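Local coordinates for protein PEPTIDE N-myristoyltransferase (Saccharomyces cerevisiae, PDB 1IIC) that catalyses the transfer of the myristoyl group from myristoyl-CoA to the N-terminal glycine of protein and peptide substrates, at residues K244-R249 / S368-L373; R249-Q254 / K397-G402; I290-S295 / K341-E346. All coordinates share one frame; numbering follows the deposited sequence.

In the fold
All three contacts lie in the C-terminal half of this N-myristoyltransferase. Contacts 1 and 2 are neighbours, with centres about 9 Å apart and R249 in common: helix 236-247 is followed by strand 252-254, and residues along this run meet 368-373 and then 397-402. F250 lies against Q369 where the two join. Contact 3 is nested inside the chain loop closed by contact 1; their centres are about 11 Å apart, and D370 touches L344 on helix 334-357. In contact 2 the L252 side chain lies about 13 Å from the bound myristoyl-CoA.

Contact 1: K244-R249 / S368-L373; sequences KRYQSR and SQDNTL
The hydroxyl of Y246 and the guanidinium of R249 both reach the carboxylate of D370, and everything polar that crosses here ends on a single oxygen, OD1. The hydroxyl OH of Y246 donates to D370 OD1 at 2.5 Å, a very short bond. With its ring anti to the backbone N (chi1 175°), Y246 carries that hydroxyl from helix 236-247 out to the loop; ring and carboxylate planes stand 69° apart.

The ionic part is looser. R249 NH1 comes within 3.3 Å of D370 OD1, a weak, bent hydrogen bond within a salt bridge. The firmer ionic partners lie elsewhere: R249 NH2 pairs with D325, while D370 OD2 is shared by R414 and R331.

Packing on the tyrosine and a local bond set the arginine's position. Y246 CE2 sits over the centre of one guanidinium face, 3.4 Å from its plane, while R249 CD lies over one face of the tyrosine ring, offset to the rim. R249 NE bonds back to Y246 O at 3.0 Å, and the backbone N of R249 reaches the same oxygen from the opposite face.

D370 itself stands in the type II' turn from S368 to N371, closed by N371 N to S368 O. A buried carboxylate ringed by three arginines and a phenol is probably held in its charged form, tying helix 236-247 and the residues after it to this loop by electrostatics more than by apolar packing.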
loop_
_atom_site.group_PDB
_atom_site.type_symbol
_atom_site.label_atom_id
_atom_site.label_comp_id
_atom_site.label_asym_id
_atom_site.label_seq_id
_atom_site.Cartn_x
_atom_site.Cartn_y
_atom_site.Cartn_z
ATOM N N LYS A 244 0.679 17.309 -4.663
ATOM C CA LYS A 244 -0.339 17.829 -3.758
ATOM C C LYS A 244 -1.537 18.365 -4.525
ATOM O O LYS A 244 -2.689 18.152 -4.143
ATOM C CB LYS A 244 0.253 18.951 -2.895
ATOM C CG LYS A 244 -0.788 19.746 -2.123
ATOM C CD LYS A 244 -0.156 20.847 -1.265
ATOM C CE LYS A 244 -1.235 21.650 -0.532
ATOM N NZ LYS A 244 -0.673 22.697 0.380
ATOM N N ARG A 245 -1.253 19.074 -5.610
ATOM C CA ARG A 245 -2.294 19.662 -6.425
ATOM C C ARG A 245 -3.182 18.568 -7.012
ATOM O O ARG A 245 -4.408 18.602 -6.870
ATOM C CB ARG A 245 -1.656 20.485 -7.544
ATOM C CG ARG A 245 -2.380 21.764 -7.873
ATOM C CD ARG A 245 -3.759 21.508 -8.447
ATOM N NE ARG A 245 -3.923 22.185 -9.729
ATOM C CZ ARG A 245 -3.722 23.482 -9.917
ATOM N NH1 ARG A 245 -3.349 24.246 -8.897
ATOM N NH2 ARG A 245 -3.874 24.013 -11.125
ATOM N N TYR A 246 -2.556 17.599 -7.672
ATOM C CA TYR A 246 -3.295 16.495 -8.281
ATOM C C TYR A 246 -4.113 15.725 -7.231
ATOM O O TYR A 246 -5.310 15.522 -7.410
ATOM C CB TYR A 246 -2.320 15.563 -9.018
ATOM C CG TYR A 246 -2.967 14.319 -9.573
ATOM C CD1 TYR A 246 -2.916 13.117 -8.875
ATOM C CD2 TYR A 246 -3.706 14.363 -10.750
ATOM C CE1 TYR A 246 -3.591 11.992 -9.327
ATOM C CE2 TYR A 246 -4.388 13.246 -11.208
ATOM C CZ TYR A 246 -4.328 12.062 -10.488
ATOM O OH TYR A 246 -5.015 10.959 -10.919
ATOM N N GLN A 247 -3.453 15.342 -6.135
ATOM C CA GLN A 247 -4.033 14.604 -5.001
ATOM C C GLN A 247 -5.256 15.216 -4.350
ATOM O O GLN A 247 -6.088 14.496 -3.780
ATOM C CB GLN A 247 -3.017 14.477 -3.870
ATOM C CG GLN A 247 -2.253 13.207 -3.817
ATOM C CD GLN A 247 -2.126 12.706 -2.395
ATOM O OE1 GLN A 247 -1.840 13.469 -1.465
ATOM N NE2 GLN A 247 -2.337 11.422 -2.218
ATOM N N SER A 248 -5.319 16.546 -4.368
ATOM C CA SER A 248 -6.413 17.273 -3.745
ATOM C C SER A 248 -7.774 16.863 -4.274
ATOM O O SER A 248 -8.789 17.173 -3.664
ATOM C CB SER A 248 -6.225 18.783 -3.935
ATOM O OG SER A 248 -6.339 19.139 -5.305
ATOM N N ARG A 249 -7.800 16.160 -5.404
ATOM C CA ARG A 249 -9.070 15.727 -5.985
ATOM C C ARG A 249 -9.679 14.556 -5.209
ATOM O O ARG A 249 -10.893 14.373 -5.196
ATOM C CB ARG A 249 -8.867 15.301 -7.440
ATOM C CG ARG A 249 -8.123 13.978 -7.611
ATOM C CD ARG A 249 -7.856 13.732 -9.087
ATOM N NE ARG A 249 -7.184 14.888 -9.681
ATOM C CZ ARG A 249 -7.158 15.157 -10.979
ATOM N NH1 ARG A 249 -7.771 14.357 -11.838
ATOM N NH2 ARG A 249 -6.521 16.234 -11.415
ATOM N N SER A 368 -7.832 2.121 -7.172
ATOM C CA SER A 368 -7.914 3.382 -6.445
ATOM C C SER A 368 -7.472 4.529 -7.355
ATOM O O SER A 368 -7.164 4.303 -8.525
ATOM C CB SER A 368 -7.012 3.323 -5.221
ATOM O OG SER A 368 -5.709 2.893 -5.589
ATOM N N GLN A 369 -7.446 5.750 -6.819
ATOM C CA GLN A 369 -7.020 6.927 -7.575
ATOM C C GLN A 369 -7.754 7.011 -8.917
ATOM O O GLN A 369 -8.945 6.697 -8.991
ATOM C CB GLN A 369 -5.501 6.859 -7.797
ATOM C CG GLN A 369 -4.678 6.875 -6.503
ATOM C CD GLN A 369 -3.486 5.938 -6.558
ATOM O OE1 GLN A 369 -3.641 4.719 -6.664
ATOM N NE2 GLN A 369 -2.288 6.500 -6.498
ATOM N N ASP A 370 -7.053 7.436 -9.971
ATOM C CA ASP A 370 -7.665 7.522 -11.304
ATOM C C ASP A 370 -7.282 6.303 -12.147
ATOM O O ASP A 370 -7.402 6.314 -13.370
ATOM C CB ASP A 370 -7.220 8.809 -12.016
ATOM C CG ASP A 370 -8.040 10.023 -11.599
ATOM O OD1 ASP A 370 -7.454 11.105 -11.369
ATOM O OD2 ASP A 370 -9.282 9.896 -11.506
ATOM N N ASN A 371 -6.848 5.242 -11.473
ATOM C CA ASN A 371 -6.401 4.018 -12.135
ATOM C C ASN A 371 -7.327 3.364 -13.175
ATOM O O ASN A 371 -6.844 2.844 -14.190
ATOM C CB ASN A 371 -5.997 2.978 -11.068
ATOM C CG ASN A 371 -4.771 3.406 -10.265
ATOM O OD1 ASN A 371 -4.189 2.611 -9.523
ATOM N ND2 ASN A 371 -4.381 4.664 -10.404
ATOM N N THR A 372 -8.639 3.375 -12.945
ATOM C CA THR A 372 -9.561 2.746 -13.901
ATOM C C THR A 372 -9.542 3.367 -15.300
ATOM O O THR A 372 -10.093 2.790 -16.243
ATOM C CB THR A 372 -11.025 2.740 -13.388
ATOM O OG1 THR A 372 -11.479 4.088 -13.201
ATOM C CG2 THR A 372 -11.126 1.959 -12.073
ATOM N N LEU A 373 -8.929 4.541 -15.441
ATOM C CA LEU A 373 -8.852 5.165 -16.759
ATOM C C LEU A 373 -7.859 4.411 -17.632
ATOM O O LEU A 373 -7.981 4.427 -18.860
ATOM C CB LEU A 373 -8.422 6.641 -16.665
ATOM C CG LEU A 373 -9.445 7.591 -16.019
ATOM C CD1 LEU A 373 -8.884 8.996 -15.903
ATOM C CD2 LEU A 373 -10.708 7.582 -16.830
#

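Contact 2: R249-Q254 / K397-G402; sequences RFELIQ and KPITGG
I399 reaches out of its loop toward E251 and L252, and its side chain makes nearly all of this contact. At CB, the branch point, E251 OE1 is just within touching range. The CG2 methyl, anti to the backbone N, goes to the glutamate: it meets E251 OE1 at 3.6 Å and, less closely, E251 CB at 4.2 Å. The other branch leaves beside the backbone N (chi1 -54°). Its first carbon, CG1, lies 3.9 Å from E251 OE1, and the extended chain beyond it carries CD1 on to L252, where the methyl rests 3.9 Å from L252 CB.

One isoleucine therefore presents two branches to consecutive residues, a carboxylate-bearing chain and an apolar one. The side chains of E251 and I399 run antiparallel, side by side, the glutamate passing along the isoleucine as an extended chain. The touch between OE1 and the CG2 methyl and CG1 methylene is van der Waals packing; the carboxylate's ionic neighbour is R126, at long range and weak.

N416 adjoins both: E251 and L252 bond to its backbone, and the side chains of E251 and I399 touch it. L252 also packs on V125 of strand 112-125. The arrangement is loop-on-strand packing, with 397-402 laid beside the start of the short strand 252-254, which pairs antiparallel with 112-125 in the N-terminal half's sheet of this two-lobed, GNAT-like acyltransferase fold.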
loop_
_atom_site.group_PDB
_atom_site.type_symbol
_atom_site.label_atom_id
_atom_site.label_comp_id
_atom_site.label_asym_id
_atom_site.label_seq_id
_atom_site.Cartn_x
_atom_site.Cartn_y
_atom_site.Cartn_z
ATOM N N ARG A 249 -7.800 16.160 -5.404
ATOM C CA ARG A 249 -9.070 15.727 -5.985
ATOM C C ARG A 249 -9.679 14.556 -5.209
ATOM O O ARG A 249 -10.893 14.373 -5.196
ATOM C CB ARG A 249 -8.867 15.301 -7.440
ATOM C CG ARG A 249 -8.123 13.978 -7.611
ATOM C CD ARG A 249 -7.856 13.732 -9.087
ATOM N NE ARG A 249 -7.184 14.888 -9.681
ATOM C CZ ARG A 249 -7.158 15.157 -10.979
ATOM N NH1 ARG A 249 -7.771 14.357 -11.838
ATOM N NH2 ARG A 249 -6.521 16.234 -11.415
ATOM N N PHE A 250 -8.826 13.762 -4.573
ATOM C CA PHE A 250 -9.284 12.598 -3.822
ATOM C C PHE A 250 -9.846 12.987 -2.445
ATOM O O PHE A 250 -9.554 14.070 -1.926
ATOM C CB PHE A 250 -8.120 11.602 -3.689
ATOM C CG PHE A 250 -7.516 11.188 -5.018
ATOM C CD1 PHE A 250 -6.158 11.383 -5.278
ATOM C CD2 PHE A 250 -8.311 10.628 -6.015
ATOM C CE1 PHE A 250 -5.596 11.029 -6.521
ATOM C CE2 PHE A 250 -7.770 10.271 -7.251
ATOM C CZ PHE A 250 -6.414 10.468 -7.512
ATOM N N GLU A 251 -10.659 12.114 -1.856
ATOM C CA GLU A 251 -11.248 12.398 -0.555
ATOM C C GLU A 251 -10.475 11.795 0.611
ATOM O O GLU A 251 -10.619 12.245 1.749
ATOM C CB GLU A 251 -12.711 11.942 -0.534
ATOM C CG GLU A 251 -13.602 12.724 -1.512
ATOM C CD GLU A 251 -15.037 12.241 -1.522
ATOM O OE1 GLU A 251 -15.256 11.043 -1.278
ATOM O OE2 GLU A 251 -15.951 13.046 -1.793
ATOM N N LEU A 252 -9.655 10.784 0.334
ATOM C CA LEU A 252 -8.833 10.141 1.372
ATOM C C LEU A 252 -7.377 10.137 0.909
ATOM O O LEU A 252 -7.013 9.416 -0.025
ATOM C CB LEU A 252 -9.285 8.700 1.622
ATOM C CG LEU A 252 -8.500 7.970 2.721
ATOM C CD1 LEU A 252 -8.733 8.662 4.065
ATOM C CD2 LEU A 252 -8.943 6.513 2.794
ATOM N N ILE A 253 -6.545 10.929 1.575
ATOM C CA ILE A 253 -5.143 11.041 1.192
ATOM C C ILE A 253 -4.236 11.214 2.402
ATOM O O ILE A 253 -4.700 11.503 3.497
ATOM C CB ILE A 253 -4.909 12.293 0.293
ATOM C CG1 ILE A 253 -5.214 13.562 1.098
ATOM C CG2 ILE A 253 -5.790 12.242 -0.946
ATOM C CD1 ILE A 253 -4.995 14.864 0.343
ATOM N N GLN A 254 -2.938 11.032 2.184
ATOM C CA GLN A 254 -1.958 11.253 3.232
ATOM C C GLN A 254 -1.404 12.613 2.845
ATOM O O GLN A 254 -1.016 12.823 1.696
ATOM C CB GLN A 254 -0.811 10.232 3.206
ATOM C CG GLN A 254 0.077 10.339 4.455
ATOM C CD GLN A 254 1.498 9.817 4.272
ATOM O OE1 GLN A 254 1.724 8.783 3.642
ATOM N NE2 GLN A 254 2.465 10.530 4.846
ATOM N N LYS A 397 -18.336 9.105 5.571
ATOM C CA LYS A 397 -19.228 8.597 4.537
ATOM C C LYS A 397 -18.443 7.710 3.582
ATOM O O LYS A 397 -17.214 7.799 3.503
ATOM C CB LYS A 397 -19.836 9.753 3.751
ATOM C CG LYS A 397 -20.713 10.685 4.568
ATOM C CD LYS A 397 -21.006 11.954 3.783
ATOM C CE LYS A 397 -22.113 12.771 4.427
ATOM N NZ LYS A 397 -23.425 12.066 4.333
ATOM N N PRO A 398 -19.141 6.836 2.843
ATOM C CA PRO A 398 -18.469 5.943 1.892
ATOM C C PRO A 398 -17.738 6.692 0.760
ATOM O O PRO A 398 -18.233 7.691 0.232
ATOM C CB PRO A 398 -19.606 5.047 1.388
ATOM C CG PRO A 398 -20.840 5.911 1.567
ATOM C CD PRO A 398 -20.589 6.566 2.901
ATOM N N ILE A 399 -16.551 6.203 0.413
ATOM C CA ILE A 399 -15.727 6.803 -0.633
ATOM C C ILE A 399 -15.555 5.818 -1.787
ATOM O O ILE A 399 -15.144 4.683 -1.572
ATOM C CB ILE A 399 -14.347 7.164 -0.086
ATOM C CG1 ILE A 399 -14.499 8.055 1.152
ATOM C CG2 ILE A 399 -13.533 7.883 -1.155
ATOM C CD1 ILE A 399 -13.182 8.328 1.873
ATOM N N THR A 400 -15.874 6.258 -3.005
ATOM C CA THR A 400 -15.772 5.408 -4.194
ATOM C C THR A 400 -14.460 4.638 -4.282
ATOM O O THR A 400 -13.383 5.200 -4.083
ATOM C CB THR A 400 -15.904 6.232 -5.484
ATOM O OG1 THR A 400 -14.975 7.319 -5.438
ATOM C CG2 THR A 400 -17.321 6.782 -5.635
ATOM N N GLY A 401 -14.560 3.354 -4.614
ATOM C CA GLY A 401 -13.379 2.519 -4.720
ATOM C C GLY A 401 -12.984 2.183 -6.146
ATOM O O GLY A 401 -12.019 1.448 -6.364
ATOM N N GLY A 402 -13.725 2.709 -7.117
ATOM C CA GLY A 402 -13.412 2.435 -8.511
ATOM C C GLY A 402 -13.984 1.124 -9.030
ATOM O O GLY A 402 -13.513 0.579 -10.030
#

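Contact 3: I290-S295 / K341-E346; sequences ITDFFS and KTRLCE
D292 OD1 is gripped by two donors, R343 NH2 across the contact and T291 OG1 from the preceding residue of its own strand. The arginine bond is 2.8 Å from NH2 to OD1, with an angle of 163° at the hydrogen; the threonine hydroxyl T291 OG1 stands 2.9 Å from the same oxygen. They arrive from opposite faces of the carboxylate plane, so OD1 is held from above and below. Its sister oxygen OD2 takes R343 NE at 3.1 Å, and it also accepts a hydrogen bond from T322 OG1 on strand 311-322.

R343 thus meets the aspartate side-on, with NE and NH2 each going to a different oxygen. OD1 lies in the guanidinium plane, yet both nitrogens stand well above the carboxylate plane, and the two flat groups are turned 54° against each other. The arginine starts anti to its own backbone N (chi1 -167°) and bends at chi2, which brings the guanidinium to the aspartate.

This is a helix-on-sheet packing: helix 334-357 packs against strand 290-303 of the large mixed sheet, and farther along the strand F294 packs on L347, A351 and L354 of the same helix. The other end of the guanidinium turns back to its own helix, where R343 NH1 meets E346 OE2 at 2.8 Å, nearly along that oxygen's C-O axis, one helical turn on. D292, R343 and E346 thereby form a salt-bridge network in which one positive charge serves two carboxylates. With a leucine here, D292 and E346 would probably both lose their shared counter-charge, leaving D292 with the hydroxyls of T291 and T322 but without that charge. The aliphatic CG of R343 also touches D292 OD2, at 3.5 Å.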
loop_
_atom_site.group_PDB
_atom_site.type_symbol
_atom_site.label_atom_id
_atom_site.label_comp_id
_atom_site.label_asym_id
_atom_site.label_seq_id
_atom_site.Cartn_x
_atom_site.Cartn_y
_atom_site.Cartn_z
ATOM N N ILE A 290 8.089 20.552 -14.579
ATOM C CA ILE A 290 7.797 19.151 -14.314
ATOM C C ILE A 290 6.285 19.007 -14.390
ATOM O O ILE A 290 5.548 19.576 -13.582
ATOM C CB ILE A 290 8.312 18.730 -12.931
ATOM C CG1 ILE A 290 9.842 18.741 -12.942
ATOM C CG2 ILE A 290 7.786 17.345 -12.567
ATOM C CD1 ILE A 290 10.459 18.362 -11.633
ATOM N N THR A 291 5.834 18.247 -15.379
ATOM C CA THR A 291 4.414 18.047 -15.614
ATOM C C THR A 291 3.866 16.659 -15.268
ATOM O O THR A 291 2.656 16.473 -15.252
ATOM C CB THR A 291 4.092 18.327 -17.090
ATOM O OG1 THR A 291 4.898 17.478 -17.917
ATOM C CG2 THR A 291 4.385 19.790 -17.434
ATOM N N ASP A 292 4.743 15.694 -15.001
ATOM C CA ASP A 292 4.306 14.337 -14.678
ATOM C C ASP A 292 5.177 13.682 -13.616
ATOM O O ASP A 292 6.342 14.028 -13.439
ATOM C CB ASP A 292 4.304 13.448 -15.935
ATOM C CG ASP A 292 3.435 14.006 -17.042
ATOM O OD1 ASP A 292 3.956 14.775 -17.879
ATOM O OD2 ASP A 292 2.228 13.691 -17.064
ATOM N N PHE A 293 4.601 12.719 -12.918
ATOM C CA PHE A 293 5.305 12.025 -11.857
ATOM C C PHE A 293 4.616 10.704 -11.586
ATOM O O PHE A 293 3.394 10.642 -11.534
ATOM C CB PHE A 293 5.300 12.889 -10.589
ATOM C CG PHE A 293 5.512 12.118 -9.314
ATOM C CD1 PHE A 293 4.458 11.914 -8.427
ATOM C CD2 PHE A 293 6.758 11.591 -8.998
ATOM C CE1 PHE A 293 4.642 11.199 -7.248
ATOM C CE2 PHE A 293 6.952 10.872 -7.820
ATOM C CZ PHE A 293 5.891 10.675 -6.944
ATOM N N PHE A 294 5.400 9.643 -11.458
ATOM C CA PHE A 294 4.834 8.350 -11.140
ATOM C C PHE A 294 5.878 7.483 -10.467
ATOM O O PHE A 294 7.079 7.641 -10.689
ATOM C CB PHE A 294 4.248 7.662 -12.386
ATOM C CG PHE A 294 5.265 7.245 -13.403
ATOM C CD1 PHE A 294 5.366 7.918 -14.616
ATOM C CD2 PHE A 294 6.092 6.148 -13.175
ATOM C CE1 PHE A 294 6.270 7.501 -15.584
ATOM C CE2 PHE A 294 7.001 5.725 -14.142
ATOM C CZ PHE A 294 7.088 6.401 -15.345
ATOM N N SER A 295 5.417 6.568 -9.629
ATOM C CA SER A 295 6.336 5.704 -8.916
ATOM C C SER A 295 5.756 4.324 -8.704
ATOM O O SER A 295 4.555 4.117 -8.840
ATOM C CB SER A 295 6.661 6.315 -7.552
ATOM O OG SER A 295 5.479 6.422 -6.776
ATOM N N LYS A 341 -6.940 10.583 -19.284
ATOM C CA LYS A 341 -6.823 9.187 -19.673
ATOM C C LYS A 341 -5.693 8.951 -20.674
ATOM O O LYS A 341 -4.945 7.982 -20.562
ATOM C CB LYS A 341 -8.133 8.674 -20.271
ATOM C CG LYS A 341 -7.984 7.245 -20.709
ATOM C CD LYS A 341 -9.180 6.687 -21.418
ATOM C CE LYS A 341 -8.944 5.208 -21.681
ATOM N NZ LYS A 341 -9.839 4.669 -22.737
ATOM N N THR A 342 -5.577 9.835 -21.660
ATOM C CA THR A 342 -4.530 9.707 -22.663
ATOM C C THR A 342 -3.144 9.843 -22.036
ATOM O O THR A 342 -2.219 9.135 -22.416
ATOM C CB THR A 342 -4.684 10.761 -23.778
ATOM O OG1 THR A 342 -5.922 10.550 -24.456
ATOM C CG2 THR A 342 -3.541 10.636 -24.806
ATOM N N ARG A 343 -3.001 10.745 -21.069
ATOM C CA ARG A 343 -1.703 10.941 -20.432
ATOM C C ARG A 343 -1.336 9.779 -19.502
ATOM O O ARG A 343 -0.210 9.284 -19.522
ATOM C CB ARG A 343 -1.691 12.261 -19.660
ATOM C CG ARG A 343 -0.315 12.704 -19.215
ATOM C CD ARG A 343 0.654 12.709 -20.396
ATOM N NE ARG A 343 1.911 13.371 -20.081
ATOM C CZ ARG A 343 2.913 13.516 -20.941
ATOM N NH1 ARG A 343 2.808 13.036 -22.180
ATOM N NH2 ARG A 343 4.009 14.171 -20.570
ATOM N N LEU A 344 -2.295 9.339 -18.697
ATOM C CA LEU A 344 -2.060 8.235 -17.771
ATOM C C LEU A 344 -1.740 6.957 -18.527
ATOM O O LEU A 344 -0.846 6.210 -18.140
ATOM C CB LEU A 344 -3.275 8.023 -16.857
ATOM C CG LEU A 344 -3.590 9.168 -15.881
ATOM C CD1 LEU A 344 -4.700 8.732 -14.935
ATOM C CD2 LEU A 344 -2.338 9.555 -15.079
ATOM N N CYS A 345 -2.470 6.694 -19.601
ATOM C CA CYS A 345 -2.190 5.505 -20.393
ATOM C C CYS A 345 -0.751 5.574 -20.908
ATOM O O CYS A 345 -0.083 4.549 -21.015
ATOM C CB CYS A 345 -3.167 5.391 -21.572
ATOM S SG CYS A 345 -4.803 4.804 -21.107
ATOM N N GLU A 346 -0.277 6.782 -21.219
ATOM C CA GLU A 346 1.094 6.967 -21.712
ATOM C C GLU A 346 2.107 6.746 -20.595
ATOM O O GLU A 346 3.027 5.944 -20.723
ATOM C CB GLU A 346 1.290 8.384 -22.273
ATOM C CG GLU A 346 0.508 8.702 -23.540
ATOM C CD GLU A 346 0.614 10.174 -23.958
ATOM O OE1 GLU A 346 0.118 10.510 -25.057
ATOM O OE2 GLU A 346 1.183 10.995 -23.194
#